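Local coordinates for CRISPR-associated endonuclease Cas9 (Campylobacter jejuni subsp. jejuni serotype O:2, PDB 5X2H), which is, in its natural form, an RNA-guided endonuclease of CRISPR immunity that cuts the two strands of target DNA with separate nuclease domains, at residues A241-V249 against D364-I372; V431-D439 against Y501-L509. All coordinates share one frame; numbering follows the deposited sequence.

Contact 1: A241-V249 against D364-I372; sequences ALKDFSHLV and DITLIKDEI. With nucleotides of chain B; nucleotides of chain C.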
# COMPACT_ATOMS: atom_id res chain seq x y z
N ALA A 241 7.93 10.88 -16.67
CA ALA A 241 6.93 11.60 -15.89
C ALA A 241 6.02 10.60 -15.18
O ALA A 241 6.13 9.38 -15.36
CB ALA A 241 6.13 12.54 -16.79
N LEU A 242 5.11 11.12 -14.36
CA LEU A 242 4.18 10.25 -13.64
C LEU A 242 3.38 9.40 -14.61
O LEU A 242 2.92 9.88 -15.65
CB LEU A 242 3.24 11.09 -12.78
CG LEU A 242 3.80 11.85 -11.58
CD1 LEU A 242 2.67 12.51 -10.80
CD2 LEU A 242 4.62 10.94 -10.68
N LYS A 243 3.24 8.12 -14.28
CA LYS A 243 2.41 7.22 -15.06
C LYS A 243 0.97 7.73 -15.08
O LYS A 243 0.52 8.42 -14.16
CB LYS A 243 2.47 5.81 -14.48
CG LYS A 243 1.88 4.71 -15.34
CD LYS A 243 2.03 3.36 -14.64
CE LYS A 243 1.46 2.23 -15.48
NZ LYS A 243 1.68 0.90 -14.83
N ASP A 244 0.25 7.41 -16.15
CA ASP A 244 -1.13 7.87 -16.29
C ASP A 244 -1.96 7.42 -15.10
O ASP A 244 -2.03 6.22 -14.79
CB ASP A 244 -1.73 7.35 -17.60
CG ASP A 244 -3.12 7.91 -17.87
OD1 ASP A 244 -4.07 7.54 -17.16
OD2 ASP A 244 -3.25 8.75 -18.79
N PHE A 245 -2.59 8.38 -14.43
CA PHE A 245 -3.40 8.14 -13.25
C PHE A 245 -4.85 8.58 -13.44
O PHE A 245 -5.58 8.76 -12.46
CB PHE A 245 -2.80 8.84 -12.03
CG PHE A 245 -2.52 10.30 -12.26
CD1 PHE A 245 -3.53 11.25 -12.12
CD2 PHE A 245 -1.26 10.73 -12.62
CE1 PHE A 245 -3.28 12.59 -12.34
CE2 PHE A 245 -1.00 12.08 -12.84
CZ PHE A 245 -2.02 13.01 -12.69
N SER A 246 -5.28 8.77 -14.69
CA SER A 246 -6.65 9.22 -14.94
C SER A 246 -7.68 8.24 -14.41
O SER A 246 -8.79 8.65 -14.03
CB SER A 246 -6.86 9.45 -16.44
OG SER A 246 -6.52 8.29 -17.18
N HIS A 247 -7.34 6.95 -14.35
CA HIS A 247 -8.26 5.96 -13.80
C HIS A 247 -8.55 6.22 -12.32
O HIS A 247 -9.61 5.83 -11.82
CB HIS A 247 -7.70 4.56 -13.98
CG HIS A 247 -8.35 3.78 -15.08
ND1 HIS A 247 -8.23 4.11 -16.41
CD2 HIS A 247 -9.14 2.68 -15.03
CE1 HIS A 247 -8.92 3.25 -17.14
NE2 HIS A 247 -9.48 2.37 -16.33
N LEU A 248 -7.62 6.87 -11.61
CA LEU A 248 -7.77 7.08 -10.18
C LEU A 248 -8.64 8.28 -9.83
O LEU A 248 -8.98 8.45 -8.66
CB LEU A 248 -6.39 7.24 -9.53
CG LEU A 248 -5.44 6.05 -9.67
CD1 LEU A 248 -4.14 6.31 -8.92
CD2 LEU A 248 -6.10 4.78 -9.18
N VAL A 249 -9.00 9.11 -10.81
CA VAL A 249 -9.88 10.24 -10.53
C VAL A 249 -11.27 9.73 -10.16
O VAL A 249 -11.77 8.76 -10.74
CB VAL A 249 -9.93 11.19 -11.74
CG1 VAL A 249 -10.91 12.33 -11.50
CG2 VAL A 249 -8.54 11.73 -12.04
N ASP A 364 -6.54 18.03 -19.88
CA ASP A 364 -5.29 17.46 -20.40
C ASP A 364 -4.09 17.96 -19.62
O ASP A 364 -3.17 17.19 -19.33
CB ASP A 364 -5.14 17.79 -21.89
CG ASP A 364 -6.15 17.06 -22.75
OD1 ASP A 364 -6.56 15.95 -22.37
OD2 ASP A 364 -6.53 17.61 -23.81
N ILE A 365 -4.07 19.25 -19.27
CA ILE A 365 -2.97 19.77 -18.47
C ILE A 365 -2.97 19.14 -17.08
O ILE A 365 -1.90 18.86 -16.51
CB ILE A 365 -3.05 21.31 -18.39
CG1 ILE A 365 -3.03 21.92 -19.80
CG2 ILE A 365 -1.90 21.86 -17.56
CD1 ILE A 365 -3.10 23.43 -19.81
N THR A 366 -4.15 18.89 -16.52
CA THR A 366 -4.24 18.30 -15.19
C THR A 366 -3.74 16.86 -15.19
O THR A 366 -3.08 16.42 -14.24
CB THR A 366 -5.69 18.36 -14.69
OG1 THR A 366 -6.11 19.73 -14.61
CG2 THR A 366 -5.81 17.73 -13.30
N LEU A 367 -4.03 16.10 -16.25
CA LEU A 367 -3.76 14.67 -16.28
C LEU A 367 -2.44 14.31 -16.95
O LEU A 367 -1.71 13.46 -16.43
CB LEU A 367 -4.90 13.93 -16.99
CG LEU A 367 -6.27 14.00 -16.31
CD1 LEU A 367 -7.33 13.31 -17.15
CD2 LEU A 367 -6.20 13.38 -14.92
N ILE A 368 -2.11 14.93 -18.08
CA ILE A 368 -0.93 14.53 -18.87
C ILE A 368 0.26 15.30 -18.32
O ILE A 368 0.57 16.42 -18.74
CB ILE A 368 -1.14 14.76 -20.36
CG1 ILE A 368 -2.44 14.10 -20.82
CG2 ILE A 368 0.04 14.22 -21.15
CD1 ILE A 368 -2.79 14.39 -22.26
N LYS A 369 0.96 14.68 -17.37
CA LYS A 369 2.16 15.29 -16.79
C LYS A 369 3.37 15.19 -17.70
O LYS A 369 4.34 15.93 -17.51
CB LYS A 369 2.47 14.65 -15.43
CG LYS A 369 1.32 14.72 -14.44
CD LYS A 369 1.00 16.17 -14.07
CE LYS A 369 -0.09 16.23 -13.00
NZ LYS A 369 -0.33 17.62 -12.52
N ASP A 370 3.35 14.27 -18.67
CA ASP A 370 4.42 14.17 -19.66
C ASP A 370 4.25 15.30 -20.66
O ASP A 370 3.27 15.33 -21.42
CB ASP A 370 4.38 12.80 -20.34
CG ASP A 370 5.63 12.52 -21.15
OD1 ASP A 370 6.10 13.41 -21.88
OD2 ASP A 370 6.14 11.38 -21.06
N GLU A 371 5.20 16.24 -20.68
CA GLU A 371 5.03 17.46 -21.47
C GLU A 371 4.96 17.16 -22.96
O GLU A 371 4.18 17.79 -23.69
CB GLU A 371 6.17 18.44 -21.16
CG GLU A 371 6.34 18.71 -19.68
CD GLU A 371 6.84 20.12 -19.39
OE1 GLU A 371 7.36 20.77 -20.32
OE2 GLU A 371 6.70 20.57 -18.24
N ILE A 372 5.77 16.21 -23.44
CA ILE A 372 5.74 15.87 -24.86
C ILE A 372 4.39 15.27 -25.23
O ILE A 372 3.79 15.65 -26.24
CB ILE A 372 6.90 14.91 -25.20
CG1 ILE A 372 8.16 15.70 -25.57
CG2 ILE A 372 6.52 13.98 -26.35
CD1 ILE A 372 8.82 16.42 -24.40
P C B 15 2.37 1.63 -8.59
OP1 C B 15 2.38 0.57 -9.62
OP2 C B 15 3.03 1.41 -7.28
O5' C B 15 3.00 2.95 -9.22
C5' C B 15 2.50 3.50 -10.42
C4' C B 15 2.95 4.92 -10.63
O4' C B 15 2.66 5.72 -9.45
C3' C B 15 4.44 5.14 -10.84
O3' C B 15 4.87 4.81 -12.15
C2' C B 15 4.61 6.61 -10.49
O2' C B 15 4.16 7.43 -11.55
C1' C B 15 3.63 6.75 -9.32
N1 C B 15 4.30 6.62 -8.00
C2 C B 15 4.99 7.73 -7.50
O2 C B 15 5.05 8.77 -8.17
N3 C B 15 5.60 7.63 -6.29
C4 C B 15 5.52 6.50 -5.60
N4 C B 15 6.12 6.44 -4.41
C5 C B 15 4.81 5.36 -6.09
C6 C B 15 4.22 5.47 -7.28
P DG C 16 1.44 17.66 -9.18
OP1 DG C 16 1.27 18.65 -10.27
OP2 DG C 16 1.08 18.01 -7.80
O5' DG C 16 0.63 16.34 -9.58
C5' DG C 16 -0.52 15.98 -8.84
C4' DG C 16 -0.96 14.58 -9.17
O4' DG C 16 0.04 13.63 -8.72
C3' DG C 16 -2.25 14.14 -8.50
O3' DG C 16 -3.36 14.54 -9.28
C2' DG C 16 -2.10 12.63 -8.47
C1' DG C 16 -0.60 12.45 -8.26
N9 DG C 16 -0.21 12.23 -6.86
C8 DG C 16 0.56 13.05 -6.08
N7 DG C 16 0.75 12.59 -4.87
C5 DG C 16 0.07 11.38 -4.85
C6 DG C 16 -0.08 10.43 -3.81
O6 DG C 16 0.38 10.48 -2.66
N1 DG C 16 -0.84 9.34 -4.21
C2 DG C 16 -1.40 9.19 -5.46
N2 DG C 16 -2.11 8.06 -5.66
N3 DG C 16 -1.27 10.07 -6.45
C4 DG C 16 -0.53 11.14 -6.07
P DC C 15 6.48 18.75 -5.67
OP1 DC C 15 6.57 20.02 -6.42
OP2 DC C 15 6.01 18.77 -4.27
O5' DC C 15 5.57 17.74 -6.49
C5' DC C 15 5.92 17.38 -7.82
C4' DC C 15 5.03 16.27 -8.33
O4' DC C 15 5.34 15.06 -7.62
C3' DC C 15 3.54 16.48 -8.10
O3' DC C 15 2.98 17.18 -9.21
C2' DC C 15 2.99 15.05 -7.99
C1' DC C 15 4.23 14.20 -7.69
N1 DC C 15 4.15 13.44 -6.40
C2 DC C 15 3.78 12.10 -6.42
O2 DC C 15 3.52 11.56 -7.50
N3 DC C 15 3.72 11.42 -5.24
C4 DC C 15 4.01 12.04 -4.10
N4 DC C 15 3.94 11.33 -2.97
C5 DC C 15 4.40 13.42 -4.06
C6 DC C 15 4.45 14.07 -5.23
O HOH W 1 0.63 11.83 -16.15
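F245 and K369 cross at about a right angle in the protein wall beside the guide RNA–target DNA heteroduplex, where loop 241-249, which carries an Asx turn, packs against the break between helix 355-367 and helix 371-379. Here the loop meets the heteroduplex at its sugar-phosphate backbones and minor groove. In F245, CG sits between the backbone N and the carbonyl carbon (chi1 52°), which swings the ring across to the helix end. There K369 CE meets the ring edge in its plane, 3.8 Å from F245 CZ, while C2' of DG16 in chain C covers one face toward the rim. A bend at chi2 (-64°) takes the lysine past the ring, and K369 NZ donates to OP1 of DG16 in chain C at 2.9 Å; a further bond to F396 O gives the ammonium a protein partner as well. L367 supplies the aliphatic side: CD1 rests on S246 CB, and CD2 touches both F245 CE1 and V249 CG2. The Asx turn shapes this loop, for D244 OD1 accepts S246 N from above the carboxylate plane and S246 OG, at 2.6 Å, on its syn lone pair. Before the turn, L242 presses its two methyls against minor-groove atoms, CD2 lying 3.3 Å from O2 of cytidine 15 in chain B. The next residue adds a backbone bond, K243 N to the O2' of that cytidine at 3.0 Å. Between the segments one water bridges the main chains, donating to L242 O at 3.0 Å and accepting from K369 N at 3.1 Å.

Contact 2: V431-D439 against Y501-L509; sequences VAINEDKKD and YTKDYLDFL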
# COMPACT_ATOMS: atom_id res chain seq x y z
N VAL A 431 -28.71 13.46 -6.15
CA VAL A 431 -27.51 12.66 -5.94
C VAL A 431 -27.83 11.19 -6.15
O VAL A 431 -28.89 10.70 -5.75
CB VAL A 431 -26.93 12.93 -4.54
CG1 VAL A 431 -27.98 12.67 -3.47
CG2 VAL A 431 -25.68 12.09 -4.30
N ALA A 432 -26.92 10.49 -6.82
CA ALA A 432 -27.13 9.08 -7.11
C ALA A 432 -27.15 8.26 -5.83
O ALA A 432 -26.32 8.46 -4.93
CB ALA A 432 -26.05 8.56 -8.06
N ILE A 433 -28.11 7.34 -5.74
CA ILE A 433 -28.24 6.46 -4.58
C ILE A 433 -28.84 5.15 -5.06
O ILE A 433 -29.61 5.12 -6.03
CB ILE A 433 -29.09 7.11 -3.46
CG1 ILE A 433 -28.96 6.32 -2.15
CG2 ILE A 433 -30.54 7.23 -3.88
CD1 ILE A 433 -29.71 6.95 -0.99
N ASN A 434 -28.48 4.06 -4.39
CA ASN A 434 -28.96 2.75 -4.80
C ASN A 434 -30.45 2.60 -4.51
O ASN A 434 -30.95 3.07 -3.49
CB ASN A 434 -28.17 1.65 -4.09
CG ASN A 434 -28.77 0.27 -4.31
OD1 ASN A 434 -28.69 -0.28 -5.41
ND2 ASN A 434 -29.39 -0.28 -3.28
N GLU A 435 -31.15 1.93 -5.42
CA GLU A 435 -32.58 1.69 -5.29
C GLU A 435 -32.95 0.23 -5.09
O GLU A 435 -33.95 -0.06 -4.44
CB GLU A 435 -33.32 2.23 -6.52
N ASP A 436 -32.16 -0.70 -5.64
CA ASP A 436 -32.46 -2.13 -5.55
C ASP A 436 -31.76 -2.69 -4.32
O ASP A 436 -30.55 -2.92 -4.33
CB ASP A 436 -32.02 -2.85 -6.82
N LYS A 437 -32.53 -2.93 -3.26
CA LYS A 437 -32.00 -3.53 -2.04
C LYS A 437 -32.09 -5.05 -2.14
O LYS A 437 -33.07 -5.60 -2.64
CB LYS A 437 -32.77 -3.03 -0.82
CG LYS A 437 -32.80 -1.52 -0.70
CD LYS A 437 -33.30 -1.07 0.67
CE LYS A 437 -33.46 0.44 0.72
NZ LYS A 437 -32.24 1.15 0.24
N LYS A 438 -31.05 -5.72 -1.65
CA LYS A 438 -30.90 -7.16 -1.80
C LYS A 438 -31.17 -7.88 -0.48
O LYS A 438 -31.17 -7.28 0.60
CB LYS A 438 -29.50 -7.51 -2.30
CG LYS A 438 -29.18 -6.98 -3.69
CD LYS A 438 -30.08 -7.62 -4.73
CE LYS A 438 -29.83 -7.04 -6.11
NZ LYS A 438 -30.67 -7.71 -7.14
N ASP A 439 -31.41 -9.19 -0.59
CA ASP A 439 -31.57 -10.02 0.60
C ASP A 439 -30.26 -10.13 1.37
O ASP A 439 -30.24 -10.01 2.60
CB ASP A 439 -32.08 -11.41 0.22
CG ASP A 439 -33.47 -11.39 -0.37
OD1 ASP A 439 -34.23 -10.44 -0.07
OD2 ASP A 439 -33.81 -12.32 -1.14
N TYR A 501 -23.46 1.99 3.94
CA TYR A 501 -23.34 0.87 3.01
C TYR A 501 -24.39 -0.20 3.30
O TYR A 501 -24.85 -0.88 2.37
CB TYR A 501 -21.91 0.33 3.09
CG TYR A 501 -21.64 -1.09 2.63
CD1 TYR A 501 -22.10 -1.57 1.41
CD2 TYR A 501 -20.86 -1.94 3.41
CE1 TYR A 501 -21.82 -2.87 1.00
CE2 TYR A 501 -20.57 -3.23 3.01
CZ TYR A 501 -21.05 -3.69 1.81
OH TYR A 501 -20.76 -4.98 1.43
N THR A 502 -24.80 -0.35 4.56
CA THR A 502 -25.78 -1.37 4.89
C THR A 502 -27.20 -0.93 4.57
O THR A 502 -27.99 -1.72 4.02
CB THR A 502 -25.66 -1.75 6.37
OG1 THR A 502 -24.32 -2.18 6.65
CG2 THR A 502 -26.62 -2.88 6.71
N LYS A 503 -27.56 0.32 4.88
CA LYS A 503 -28.92 0.76 4.64
C LYS A 503 -29.18 1.11 3.18
O LYS A 503 -30.35 1.20 2.78
CB LYS A 503 -29.27 1.96 5.53
CG LYS A 503 -28.52 3.25 5.22
CD LYS A 503 -29.09 4.39 6.06
CE LYS A 503 -28.16 5.59 6.13
NZ LYS A 503 -28.01 6.30 4.83
N ASP A 504 -28.14 1.31 2.37
CA ASP A 504 -28.34 1.59 0.96
C ASP A 504 -28.55 0.33 0.13
O ASP A 504 -29.10 0.42 -0.97
CB ASP A 504 -27.15 2.36 0.39
CG ASP A 504 -27.20 3.84 0.70
OD1 ASP A 504 -28.10 4.26 1.45
OD2 ASP A 504 -26.33 4.58 0.20
N TYR A 505 -28.14 -0.84 0.63
CA TYR A 505 -28.09 -2.04 -0.20
C TYR A 505 -28.75 -3.28 0.41
O TYR A 505 -28.88 -4.28 -0.30
CB TYR A 505 -26.64 -2.39 -0.55
CG TYR A 505 -26.02 -1.45 -1.55
CD1 TYR A 505 -26.11 -1.71 -2.91
CD2 TYR A 505 -25.37 -0.29 -1.15
CE1 TYR A 505 -25.56 -0.85 -3.84
CE2 TYR A 505 -24.82 0.57 -2.07
CZ TYR A 505 -24.91 0.28 -3.41
OH TYR A 505 -24.36 1.14 -4.34
N LEU A 506 -29.16 -3.25 1.67
CA LEU A 506 -29.76 -4.42 2.31
C LEU A 506 -31.25 -4.21 2.50
O LEU A 506 -31.70 -3.13 2.92
CB LEU A 506 -29.10 -4.71 3.66
CG LEU A 506 -29.42 -6.08 4.26
CD1 LEU A 506 -28.73 -7.18 3.48
CD2 LEU A 506 -29.05 -6.14 5.74
N ASP A 507 -32.03 -5.25 2.21
CA ASP A 507 -33.47 -5.23 2.41
C ASP A 507 -33.81 -5.83 3.77
O ASP A 507 -33.35 -6.94 4.08
CB ASP A 507 -34.18 -5.99 1.29
CG ASP A 507 -35.69 -5.80 1.32
OD1 ASP A 507 -36.15 -4.83 1.97
OD2 ASP A 507 -36.40 -6.62 0.71
N PHE A 508 -34.59 -5.11 4.56
CA PHE A 508 -34.93 -5.51 5.91
C PHE A 508 -36.38 -5.97 5.99
O PHE A 508 -37.17 -5.83 5.05
CB PHE A 508 -34.70 -4.36 6.89
CG PHE A 508 -33.25 -4.05 7.15
CD1 PHE A 508 -32.55 -3.21 6.31
CD2 PHE A 508 -32.60 -4.61 8.23
CE1 PHE A 508 -31.22 -2.93 6.55
CE2 PHE A 508 -31.27 -4.34 8.47
CZ PHE A 508 -30.58 -3.49 7.63
N LEU A 509 -36.73 -6.53 7.15
CA LEU A 509 -38.12 -6.86 7.42
C LEU A 509 -38.91 -5.58 7.66
O LEU A 509 -38.41 -4.64 8.29
CB LEU A 509 -38.23 -7.76 8.65
CG LEU A 509 -37.91 -9.25 8.48
CD1 LEU A 509 -38.08 -9.98 9.80
CD2 LEU A 509 -38.79 -9.86 7.41
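K438 and L506 form a single parallel beta bridge, with K438 N donating almost straight to Y505 O (2.9 Å, 176°) and D507 N to K438 O (2.7 Å), so that an irregular loop is tied to the chain leaving helix 493-505. Next to the bridge, N434 lies over one face of the Y505 ring. With CG anti to the backbone N (chi1 171°) the N434 amide is carried over the Y505 ring, and chi2 turns it nearly parallel, the planes 14° apart, while N434 CB makes a CH-pi contact 3.9 Å from the centroid of the Y505 ring. The amide is held by N434 ND2, which donates to D436 O at 3.1 Å and also to D504 O, although that second bond is modelled so short that its length is doubtful. K437 runs extended past L506 O and then turns at its last torsion to bring K437 NZ to K503 O at 3.2 Å, in the carbonyl plane, with a weak bond to D504 O; its positive charge probably complements these two carbonyls. I433 CG1 packs across the D504 carboxylate, whose OD2 is fixed by the hydroxyls of Y448 and Y449. On the other side of the bridge D439 is paired with K478. L506 touches L473 of helix 456-476 and I482 of strand 481-485, while its CD1 meets D439 O, so the loop lies against a residue packed on the RuvC sheet.

The two contacts share no helix or strand and follow one another along the chain, their centres about 36 Å apart and their nearest atoms about 15 Å apart. Contact 1 is partly buried, with nucleic acid over it; contact 2 is the more exposed, its buried residues all on the 501-509 side. Their chemistry differs too. Contact 1 joins its segments by apolar packing and a bridging water, and sends its lysine ammonium out to a DNA phosphate. Contact 2 lies against the RuvC domain and relies on direct main-chain bonding, with an amide stacked on a ring and a lysine turned to the carbonyls of K503 and D504. It is mainly protein packing, although V431 meets an RNA sugar.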